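Local coordinates for protein AlyGC (Glaciecola chathamensis, PDB 5GKD) that degrades alginate as a calcium-containing lyase of polysaccharide lyase family 6, probably cleaving the polymer by beta-elimination, at residues Ala468-Val473 against Val494-Arg499. Sequence-based numbering, arbitrary orientation.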
loop_
_atom_site.group_PDB
_atom_site.type_symbol
_atom_site.label_atom_id
_atom_site.label_comp_id
_atom_site.label_asym_id
_atom_site.label_seq_id
_atom_site.Cartn_x
_atom_site.Cartn_y
_atom_site.Cartn_z
ATOM N N ALA A 468 -29.057 24.627 -1.351
ATOM C CA ALA A 468 -28.491 25.280 -0.179
ATOM C C ALA A 468 -28.811 24.496 1.083
ATOM O O ALA A 468 -29.871 23.880 1.195
ATOM C CB ALA A 468 -29.031 26.704 -0.067
ATOM N N GLY A 469 -27.880 24.495 2.027
ATOM C CA GLY A 469 -28.114 23.842 3.293
ATOM C C GLY A 469 -26.897 23.062 3.749
ATOM O O GLY A 469 -25.778 23.312 3.304
ATOM N N GLU A 470 -27.141 22.105 4.642
ATOM C CA GLU A 470 -26.100 21.369 5.350
ATOM C C GLU A 470 -26.121 19.905 4.923
ATOM O O GLU A 470 -27.182 19.279 4.900
ATOM C CB GLU A 470 -26.286 21.488 6.872
ATOM C CG GLU A 470 -26.029 22.903 7.418
ATOM C CD GLU A 470 -26.014 22.990 8.950
ATOM O OE1 GLU A 470 -26.638 22.149 9.624
ATOM O OE2 GLU A 470 -25.356 23.908 9.489
ATOM N N TYR A 471 -24.951 19.360 4.596
ATOM C CA TYR A 471 -24.826 17.958 4.191
ATOM C C TYR A 471 -23.916 17.257 5.185
ATOM O O TYR A 471 -22.696 17.436 5.144
ATOM C CB TYR A 471 -24.282 17.840 2.776
ATOM C CG TYR A 471 -25.207 18.418 1.747
ATOM C CD1 TYR A 471 -25.226 19.784 1.494
ATOM C CD2 TYR A 471 -26.068 17.606 1.035
ATOM C CE1 TYR A 471 -26.070 20.316 0.555
ATOM C CE2 TYR A 471 -26.923 18.131 0.099
ATOM C CZ TYR A 471 -26.923 19.483 -0.138
ATOM O OH TYR A 471 -27.773 20.008 -1.082
ATOM N N TRP A 472 -24.508 16.477 6.077
ATOM C CA TRP A 472 -23.758 15.740 7.079
ATOM C C TRP A 472 -23.408 14.375 6.502
ATOM O O TRP A 472 -24.255 13.720 5.889
ATOM C CB TRP A 472 -24.570 15.616 8.373
ATOM C CG TRP A 472 -24.722 16.946 9.049
ATOM C CD1 TRP A 472 -25.652 17.896 8.777
ATOM C CD2 TRP A 472 -23.874 17.493 10.070
ATOM N NE1 TRP A 472 -25.449 19.005 9.574
ATOM C CE2 TRP A 472 -24.366 18.780 10.377
ATOM C CE3 TRP A 472 -22.754 17.016 10.758
ATOM C CZ2 TRP A 472 -23.779 19.592 11.341
ATOM C CZ3 TRP A 472 -22.177 17.817 11.716
ATOM C CH2 TRP A 472 -22.689 19.095 12.001
ATOM N N VAL A 473 -22.160 13.959 6.671
ATOM C CA VAL A 473 -21.636 12.803 5.953
ATOM C C VAL A 473 -21.082 11.828 6.977
ATOM O O VAL A 473 -19.951 11.983 7.447
ATOM C CB VAL A 473 -20.577 13.198 4.920
ATOM C CG1 VAL A 473 -20.053 11.970 4.224
ATOM C CG2 VAL A 473 -21.181 14.150 3.907
ATOM N N VAL A 494 -23.016 23.409 2.404
ATOM C CA VAL A 494 -22.031 23.119 3.406
ATOM C C VAL A 494 -21.952 21.639 3.659
ATOM O O VAL A 494 -22.919 21.039 3.946
ATOM C CB VAL A 494 -22.369 23.870 4.704
ATOM C CG1 VAL A 494 -21.265 23.749 5.714
ATOM C CG2 VAL A 494 -22.611 25.329 4.410
ATOM N N ILE A 495 -20.772 21.067 3.537
ATOM C CA ILE A 495 -20.567 19.632 3.716
ATOM C C ILE A 495 -19.786 19.420 5.006
ATOM O O ILE A 495 -18.706 19.992 5.188
ATOM C CB ILE A 495 -19.846 19.009 2.508
ATOM C CG1 ILE A 495 -20.716 19.146 1.254
ATOM C CG2 ILE A 495 -19.525 17.541 2.783
ATOM C CD1 ILE A 495 -19.927 19.214 -0.068
ATOM N N PHE A 496 -20.341 18.614 5.908
ATOM C CA PHE A 496 -19.724 18.337 7.201
ATOM C C PHE A 496 -19.278 16.886 7.245
ATOM O O PHE A 496 -20.102 15.998 7.505
ATOM C CB PHE A 496 -20.696 18.608 8.350
ATOM C CG PHE A 496 -21.015 20.049 8.575
ATOM C CD1 PHE A 496 -20.102 20.894 9.173
ATOM C CD2 PHE A 496 -22.248 20.553 8.229
ATOM C CE1 PHE A 496 -20.412 22.213 9.399
ATOM C CE2 PHE A 496 -22.560 21.881 8.459
ATOM C CZ PHE A 496 -21.641 22.704 9.040
ATOM N N PRO A 497 -17.999 16.586 7.032
ATOM C CA PRO A 497 -17.520 15.225 7.273
ATOM C C PRO A 497 -17.565 14.864 8.753
ATOM O O PRO A 497 -17.232 15.670 9.627
ATOM C CB PRO A 497 -16.080 15.268 6.756
ATOM C CG PRO A 497 -15.687 16.710 6.909
ATOM C CD PRO A 497 -16.916 17.483 6.593
ATOM N N GLN A 498 -17.975 13.637 9.026
ATOM C CA GLN A 498 -17.915 13.088 10.365
ATOM C C GLN A 498 -17.013 11.869 10.454
ATOM O O GLN A 498 -16.858 11.319 11.551
ATOM C CB GLN A 498 -19.322 12.730 10.863
ATOM C CG GLN A 498 -20.259 13.927 10.961
ATOM C CD GLN A 498 -21.692 13.524 11.270
ATOM O OE1 GLN A 498 -22.460 13.199 10.371
ATOM N NE2 GLN A 498 -22.054 13.543 12.546
ATOM N N ARG A 499 -16.427 11.427 9.340
ATOM C CA ARG A 499 -15.498 10.299 9.307
ATOM C C ARG A 499 -14.084 10.784 8.994
ATOM O O ARG A 499 -13.858 11.939 8.626
ATOM C CB ARG A 499 -15.935 9.250 8.269
ATOM C CG ARG A 499 -17.347 8.690 8.457
ATOM C CD ARG A 499 -17.405 7.505 9.435
ATOM N NE ARG A 499 -17.284 7.911 10.832
ATOM C CZ ARG A 499 -18.298 8.367 11.575
ATOM N NH1 ARG A 499 -19.517 8.476 11.051
ATOM N NH2 ARG A 499 -18.097 8.725 12.843
HETATM O O HOH W 1 -16.967 12.084 6.299
#
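Tyr471 and Ile495 stand 4.6 Å apart, CA to CA, at the middle of a parallel strand pair, where 469-473 and 494-497 run at 21° to each other. These are neighbouring rungs of the C-terminal parallel beta-helix, as the parallel pairing on both sides bears out: 469-473 also pairs with 447-448, and the strand of Val494 with 517-519. The ladder alternates as parallel strands require: Val494 N donates to Gly469 O, Tyr471 N to Val494 O, Phe496 N to Tyr471 O and Val473 N to Phe496 O. Gln498 N extends the series to Val473 O (3.0 Å), just past the end of the strand; a water bridges the same carbonyl to Arg499 N.

Tyr471, Val473, Ile495 and Pro497 share the buried face, where Val473 CG2 meets Ile495 CG2 at 3.9 Å and the Tyr471 hydroxyl hydrogen-bonds Gln467 O. On the other face, Trp472 and Phe496 form an offset stack, with the centroids of the indole six-membered ring and the phenyl ring 4.3 Å apart and the planes at 20°. In both residues CG lies anti to the carbonyl carbon, which starts the two side chains alike from adjacent strands and lets the rings overlap. Phe496 CB lies over the indole six-membered ring in a CH-pi contact, 3.7 Å from its centroid. An alanine in place of Trp472 would probably leave Phe496 without its stacking partner and the Gln498 amide without the indole edge it packs against. That amide is turned 74° from the indole plane, its CD 3.7 Å from Trp472 CE3. At the pyrrole end, Trp472 NE1 makes a weak hydrogen bond to Glu470 OE1, while Glu470 OE2 approaches Phe496 CE2 to 3.6 Å.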